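Local coordinates for protein alpha-L-rhamnosidase (Streptomyces avermitilis, PDB 3W5M) that hydrolyses terminal non-reducing alpha-L-rhamnose residues from plant flavonoid glycosides and gum arabic, and binds L-rhamnose through a calcium-dependent carbohydrate-binding module, at residues 141-145 / 258-262; 161-165 / 251-256. All coordinates share one frame; numbering follows the deposited sequence. Where two conformers were deposited one is given.

Interaction 1 of 2, residues 141-145 / 258-262; sequences IWFPE and KSTDH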
loop_
_atom_site.group_PDB
_atom_site.type_symbol
_atom_site.label_atom_id
_atom_site.label_comp_id
_atom_site.label_asym_id
_atom_site.label_seq_id
_atom_site.Cartn_x
_atom_site.Cartn_y
_atom_site.Cartn_z
ATOM N N ILE A 141 23.747 -23.756 -26.485
ATOM C CA ILE A 141 24.854 -24.642 -26.828
ATOM C C ILE A 141 25.368 -25.411 -25.622
ATOM O O ILE A 141 25.151 -25.015 -24.462
ATOM C CB ILE A 141 26.026 -23.906 -27.550
ATOM C CG1 ILE A 141 26.659 -22.824 -26.677
ATOM C CG2 ILE A 141 25.542 -23.310 -28.838
ATOM C CD1 ILE A 141 28.010 -22.376 -27.210
ATOM N N TRP A 142 26.036 -26.537 -25.901
ATOM C CA TRP A 142 26.705 -27.317 -24.874
ATOM C C TRP A 142 27.886 -28.012 -25.497
ATOM O O TRP A 142 28.145 -27.854 -26.685
ATOM C CB TRP A 142 25.707 -28.343 -24.264
ATOM C CG TRP A 142 26.133 -28.899 -22.982
ATOM C CD1 TRP A 142 26.466 -30.212 -22.725
ATOM C CD2 TRP A 142 26.254 -28.204 -21.732
ATOM N NE1 TRP A 142 26.788 -30.361 -21.401
ATOM C CE2 TRP A 142 26.676 -29.156 -20.764
ATOM C CE3 TRP A 142 26.063 -26.869 -21.335
ATOM C CZ2 TRP A 142 26.927 -28.812 -19.417
ATOM C CZ3 TRP A 142 26.302 -26.532 -19.983
ATOM C CH2 TRP A 142 26.729 -27.511 -19.050
ATOM N N PHE A 143 28.613 -28.774 -24.692
ATOM C CA PHE A 143 29.616 -29.687 -25.223
ATOM C C PHE A 143 28.927 -30.781 -26.079
ATOM O O PHE A 143 27.787 -31.190 -25.760
ATOM C CB PHE A 143 30.435 -30.294 -24.078
ATOM C CG PHE A 143 31.526 -31.213 -24.565
ATOM C CD1 PHE A 143 32.755 -30.695 -24.969
ATOM C CD2 PHE A 143 31.283 -32.582 -24.728
ATOM C CE1 PHE A 143 33.747 -31.531 -25.452
ATOM C CE2 PHE A 143 32.269 -33.419 -25.243
ATOM C CZ PHE A 143 33.504 -32.897 -25.597
ATOM N N PRO A 144 29.584 -31.231 -27.175
ATOM C CA PRO A 144 28.963 -32.251 -28.028
ATOM C C PRO A 144 28.978 -33.616 -27.357
ATOM O O PRO A 144 29.832 -34.456 -27.663
ATOM C CB PRO A 144 29.842 -32.249 -29.293
ATOM C CG PRO A 144 31.175 -31.727 -28.819
ATOM C CD PRO A 144 30.793 -30.661 -27.815
ATOM N N GLU A 145 28.051 -33.805 -26.428
ATOM C CA GLU A 145 27.829 -35.108 -25.780
ATOM C C GLU A 145 26.318 -35.392 -25.830
ATOM O O GLU A 145 25.515 -34.611 -25.318
ATOM C CB GLU A 145 28.361 -35.115 -24.340
ATOM C CG GLU A 145 27.911 -33.936 -23.494
ATOM C CD GLU A 145 28.668 -33.789 -22.171
ATOM O OE1 GLU A 145 29.447 -34.691 -21.790
ATOM O OE2 GLU A 145 28.477 -32.761 -21.496
ATOM N N LYS A 258 34.279 -23.063 -29.542
ATOM C CA LYS A 258 34.964 -24.318 -29.213
ATOM C C LYS A 258 34.560 -24.717 -27.813
ATOM O O LYS A 258 34.316 -23.850 -26.974
ATOM C CB LYS A 258 36.488 -24.148 -29.273
ATOM C CG LYS A 258 37.062 -23.924 -30.658
ATOM C CD LYS A 258 36.830 -25.144 -31.550
ATOM C CE LYS A 258 37.860 -25.246 -32.673
ATOM N NZ LYS A 258 39.117 -25.919 -32.244
ATOM N N SER A 259 34.493 -26.026 -27.549
ATOM C CA SER A 259 34.155 -26.520 -26.227
ATOM C C SER A 259 35.066 -27.656 -25.769
ATOM O O SER A 259 35.618 -28.371 -26.600
ATOM C CB SER A 259 32.690 -26.979 -26.179
ATOM O OG SER A 259 32.394 -27.396 -24.831
ATOM N N THR A 260 35.210 -27.823 -24.453
ATOM C CA THR A 260 35.916 -29.001 -23.931
ATOM C C THR A 260 35.237 -29.571 -22.712
ATOM O O THR A 260 34.574 -28.831 -21.988
ATOM C CB THR A 260 37.404 -28.731 -23.626
ATOM O OG1 THR A 260 38.069 -29.981 -23.411
ATOM C CG2 THR A 260 37.574 -27.813 -22.399
ATOM N N ASP A 261 35.405 -30.881 -22.503
ATOM C CA ASP A 261 34.873 -31.580 -21.328
ATOM C C ASP A 261 35.905 -31.999 -20.271
ATOM O O ASP A 261 35.565 -32.751 -19.355
ATOM C CB ASP A 261 34.045 -32.813 -21.756
ATOM C CG ASP A 261 34.871 -33.867 -22.541
ATOM O OD1 ASP A 261 36.018 -33.590 -22.965
ATOM O OD2 ASP A 261 34.349 -34.994 -22.765
ATOM N N HIS A 262 37.156 -31.551 -20.403
ATOM C CA HIS A 262 38.180 -31.797 -19.368
ATOM C C HIS A 262 38.638 -30.439 -18.904
ATOM O O HIS A 262 38.963 -29.581 -19.748
ATOM C CB HIS A 262 39.386 -32.567 -19.932
ATOM C CG HIS A 262 39.017 -33.856 -20.591
ATOM N ND1 HIS A 262 38.599 -34.961 -19.878
ATOM C CD2 HIS A 262 38.991 -34.215 -21.898
ATOM C CE1 HIS A 262 38.327 -35.947 -20.717
ATOM N NE2 HIS A 262 38.558 -35.521 -21.948
#

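Interaction 2 of 2, residues 161-165 / 251-256; sequences RTVDL and IFSDAS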
loop_
_atom_site.group_PDB
_atom_site.type_symbol
_atom_site.label_atom_id
_atom_site.label_comp_id
_atom_site.label_asym_id
_atom_site.label_seq_id
_atom_site.Cartn_x
_atom_site.Cartn_y
_atom_site.Cartn_z
ATOM N N ARG A 161 35.534 -18.552 -27.658
ATOM C CA ARG A 161 35.376 -18.018 -29.005
ATOM C C ARG A 161 36.168 -16.736 -29.140
ATOM O O ARG A 161 36.134 -15.862 -28.291
ATOM C CB ARG A 161 33.914 -17.769 -29.393
ATOM C CG ARG A 161 33.747 -17.450 -30.874
ATOM C CD ARG A 161 32.302 -17.323 -31.317
ATOM N NE ARG A 161 32.213 -16.735 -32.651
ATOM C CZ ARG A 161 31.074 -16.535 -33.299
ATOM N NH1 ARG A 161 29.918 -16.887 -32.744
ATOM N NH2 ARG A 161 31.099 -15.997 -34.512
ATOM N N THR A 162 36.927 -16.672 -30.217
ATOM C CA THR A 162 37.623 -15.435 -30.565
ATOM C C THR A 162 36.900 -14.810 -31.738
ATOM O O THR A 162 36.755 -15.453 -32.778
ATOM C CB THR A 162 39.103 -15.685 -30.905
ATOM O OG1 THR A 162 39.752 -16.220 -29.750
ATOM C CG2 THR A 162 39.785 -14.365 -31.320
ATOM N N VAL A 163 36.455 -13.564 -31.551
ATOM C CA VAL A 163 35.682 -12.813 -32.563
ATOM C C VAL A 163 36.325 -11.475 -32.904
ATOM O O VAL A 163 36.861 -10.791 -32.026
ATOM C CB VAL A 163 34.229 -12.550 -32.108
ATOM C CG1 VAL A 163 33.394 -13.797 -32.302
ATOM C CG2 VAL A 163 34.149 -12.024 -30.670
ATOM N N ASP A 164 36.248 -11.116 -34.183
ATOM C CA ASP A 164 36.829 -9.891 -34.713
ATOM C C ASP A 164 35.711 -8.843 -34.726
ATOM O O ASP A 164 34.754 -8.937 -35.498
ATOM C CB ASP A 164 37.373 -10.149 -36.127
ATOM C CG ASP A 164 38.267 -9.025 -36.642
ATOM O OD1 ASP A 164 38.397 -7.985 -35.977
ATOM O OD2 ASP A 164 38.858 -9.185 -37.733
ATOM N N LEU A 165 35.822 -7.857 -33.847
ATOM C CA LEU A 165 34.756 -6.861 -33.682
ATOM C C LEU A 165 35.047 -5.609 -34.511
ATOM O O LEU A 165 36.209 -5.305 -34.753
ATOM C CB LEU A 165 34.599 -6.503 -32.202
ATOM C CG LEU A 165 34.390 -7.692 -31.247
ATOM C CD1 LEU A 165 34.106 -7.179 -29.849
ATOM C CD2 LEU A 165 33.247 -8.588 -31.732
ATOM N N ILE A 251 26.892 -11.126 -32.094
ATOM C CA ILE A 251 27.649 -12.370 -32.025
ATOM C C ILE A 251 26.808 -13.330 -31.177
ATOM O O ILE A 251 26.380 -12.963 -30.081
ATOM C CB ILE A 251 29.022 -12.170 -31.313
ATOM C CG1 ILE A 251 29.896 -11.085 -31.992
ATOM C CG2 ILE A 251 29.792 -13.482 -31.161
ATOM C CD1 ILE A 251 30.086 -11.219 -33.480
ATOM N N PHE A 252 26.588 -14.546 -31.674
ATOM C CA PHE A 252 25.744 -15.505 -30.950
ATOM C C PHE A 252 26.524 -16.639 -30.337
ATOM O O PHE A 252 27.645 -16.911 -30.755
ATOM C CB PHE A 252 24.751 -16.122 -31.941
ATOM C CG PHE A 252 23.871 -15.114 -32.619
ATOM C CD1 PHE A 252 22.905 -14.420 -31.892
ATOM C CD2 PHE A 252 24.004 -14.854 -33.980
ATOM C CE1 PHE A 252 22.065 -13.504 -32.517
ATOM C CE2 PHE A 252 23.173 -13.925 -34.608
ATOM C CZ PHE A 252 22.216 -13.250 -33.866
ATOM N N SER A 253 25.910 -17.330 -29.366
ATOM C CA SER A 253 26.351 -18.666 -28.984
ATOM C C SER A 253 25.892 -19.623 -30.107
ATOM O O SER A 253 24.719 -19.607 -30.536
ATOM C CB SER A 253 25.755 -19.072 -27.632
ATOM O OG SER A 253 24.350 -18.787 -27.601
ATOM N N ASP A 254 26.826 -20.416 -30.611
ATOM C CA ASP A 254 26.559 -21.262 -31.794
ATOM C C ASP A 254 27.767 -22.184 -32.012
ATOM O O ASP A 254 28.663 -22.219 -31.162
ATOM C CB ASP A 254 26.177 -20.439 -33.050
ATOM C CG ASP A 254 27.284 -19.486 -33.516
ATOM O OD1 ASP A 254 28.473 -19.729 -33.260
ATOM O OD2 ASP A 254 26.940 -18.470 -34.156
ATOM N N ALA A 255 27.779 -22.955 -33.110
ATOM C CA ALA A 255 28.847 -23.952 -33.349
ATOM C C ALA A 255 30.215 -23.348 -33.740
ATOM O O ALA A 255 31.204 -24.073 -33.914
ATOM C CB ALA A 255 28.399 -24.989 -34.394
ATOM N N SER A 256 30.266 -22.033 -33.893
ATOM C CA SER A 256 31.560 -21.345 -34.054
ATOM C C SER A 256 32.387 -21.287 -32.757
ATOM O O SER A 256 33.574 -20.898 -32.792
ATOM C CB SER A 256 31.332 -19.940 -34.616
ATOM O OG SER A 256 30.805 -20.056 -35.930
HETATM O O HOH W 1 27.741 -15.603 -34.058
#

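Interaction 1 of 2, residues 141-145 / 258-262
Phe143 and Asp261 meet face on, in a contact that illustrates how an acidic side chain can pack against an aromatic ring without any hydrogen bond joining the two segments. The principal interaction is a CH-pi contact: CB of Asp261 sits 3.8 Å from the centroid of the Phe143 ring, 5° off its normal. The carboxylate beyond it is stacked nearly flat, its plane 12° from that of the ring, with Asp261 CG 3.5 Å from Phe143 CZ. Phe143 reaches this place because its CG is anti to the backbone N (chi1 -178°), which carries the ring across to the end of strand 258-260.

The other packing contacts complete the ring's surroundings. Its opposite face is backed by Pro144 CD, 3.3 Å above the ring plane and offset toward the rim, so the ring lies between proline and aspartate. Near the ring plane, Ser259 OG approaches the edge, 3.3 Å from Phe143 CD1; this hydroxyl finds its hydrogen bond with Trp158 O on strand 156-165.

Polar bonds gather at the turn. Pro144 centres an inverse gamma turn, closed by Glu145 N bonding to Phe143 O, and Glu145 OE2 accepts a bent bond from Trp142 NE1 at 2.9 Å through its anti lone pair, the acceptor tilted from the indole plane. The same oxygen forms a salt bridge with Arg157, whose side chain also touches Phe143 and Asp261.

Within the carbohydrate-binding module, the contact fastens the loop after strand 139-142 to an outer strand of the five-stranded sheet. Glu145 OE1 and Asp261 OD2 come within 5.0 Å as like charges, a proximity that Arg157 probably eases; cohesion probably rests on dispersion and the Asp261 methylene, since a carboxylate over a ring face gains little electrostatically.

Interaction 2 of 2, residues 161-165 / 251-256
Arg161 and Ser256 lie closest in backbone terms at one end of the contact, their CA atoms 7.2 Å apart, while Val163 CA and Ile251 CA are separated by 8.1 Å. No backbone hydrogen bond joins the segments at this spacing. The guanidinium of Arg161 lies between them; the residue was modelled in two conformers, and its contacts here hold for one. Its CG is anti to the backbone N (chi1 -170°) and the chain runs out extended, carrying the flat group between Ser256 CB over one face, 3.7 Å from CZ, and Ile251 CG2 over the other, 3.8 Å from NH1.

A salt bridge pairs Arg161 NH1 with Asp254 OD1 at 3.2 Å, but the oxygen stands well out of the guanidinium plane, so the attraction is one of charge alone. A water bridges the segments: it accepts from Arg161 NH1 at 2.8 Å and from Phe252 N, and donates to Asp254 OD2. Asp254 OD1 also accepts from Ser256 N at 3.0 Å, closing an Asx turn. With an alanine here, the arginine would probably lose its opposite charge, Ser256 N its acceptor and the water one of its three partners.

Deeper in, Ile251 CG2 meets Val163 CG1 at 3.8 Å, and Leu165 adds its CD2 to Ile251 CG1. Apolar side chains meeting between two antiparallel sheets form a beta-sandwich core, here that of CBM67, with the arginine–aspartate pair at its edge.

How the interactions relate
The centres of interactions 1 and 2 lie 15 Å apart in the carbohydrate-binding module, about 50 Å and 48 Å, respectively, from the centre of the chain. Along the sequence the order is 141-145, 161-165, 251-256, 258-262, so the outer pair encloses the inner one. Strands 156-165 and 258-260 are antiparallel neighbours in the five-stranded sheet, and strand 247-252 is an outermost strand of the four-stranded sheet packed against it. The two contacts touch directly where Ile141 CG2 packs 3.6 Å from Asp254 N. Interaction 1 joins the loop after strand 139-142 to the edge of the five-stranded sheet, and interaction 2 joins that sheet to the four-stranded one, in the domain that also holds the calcium-dependent rhamnose site.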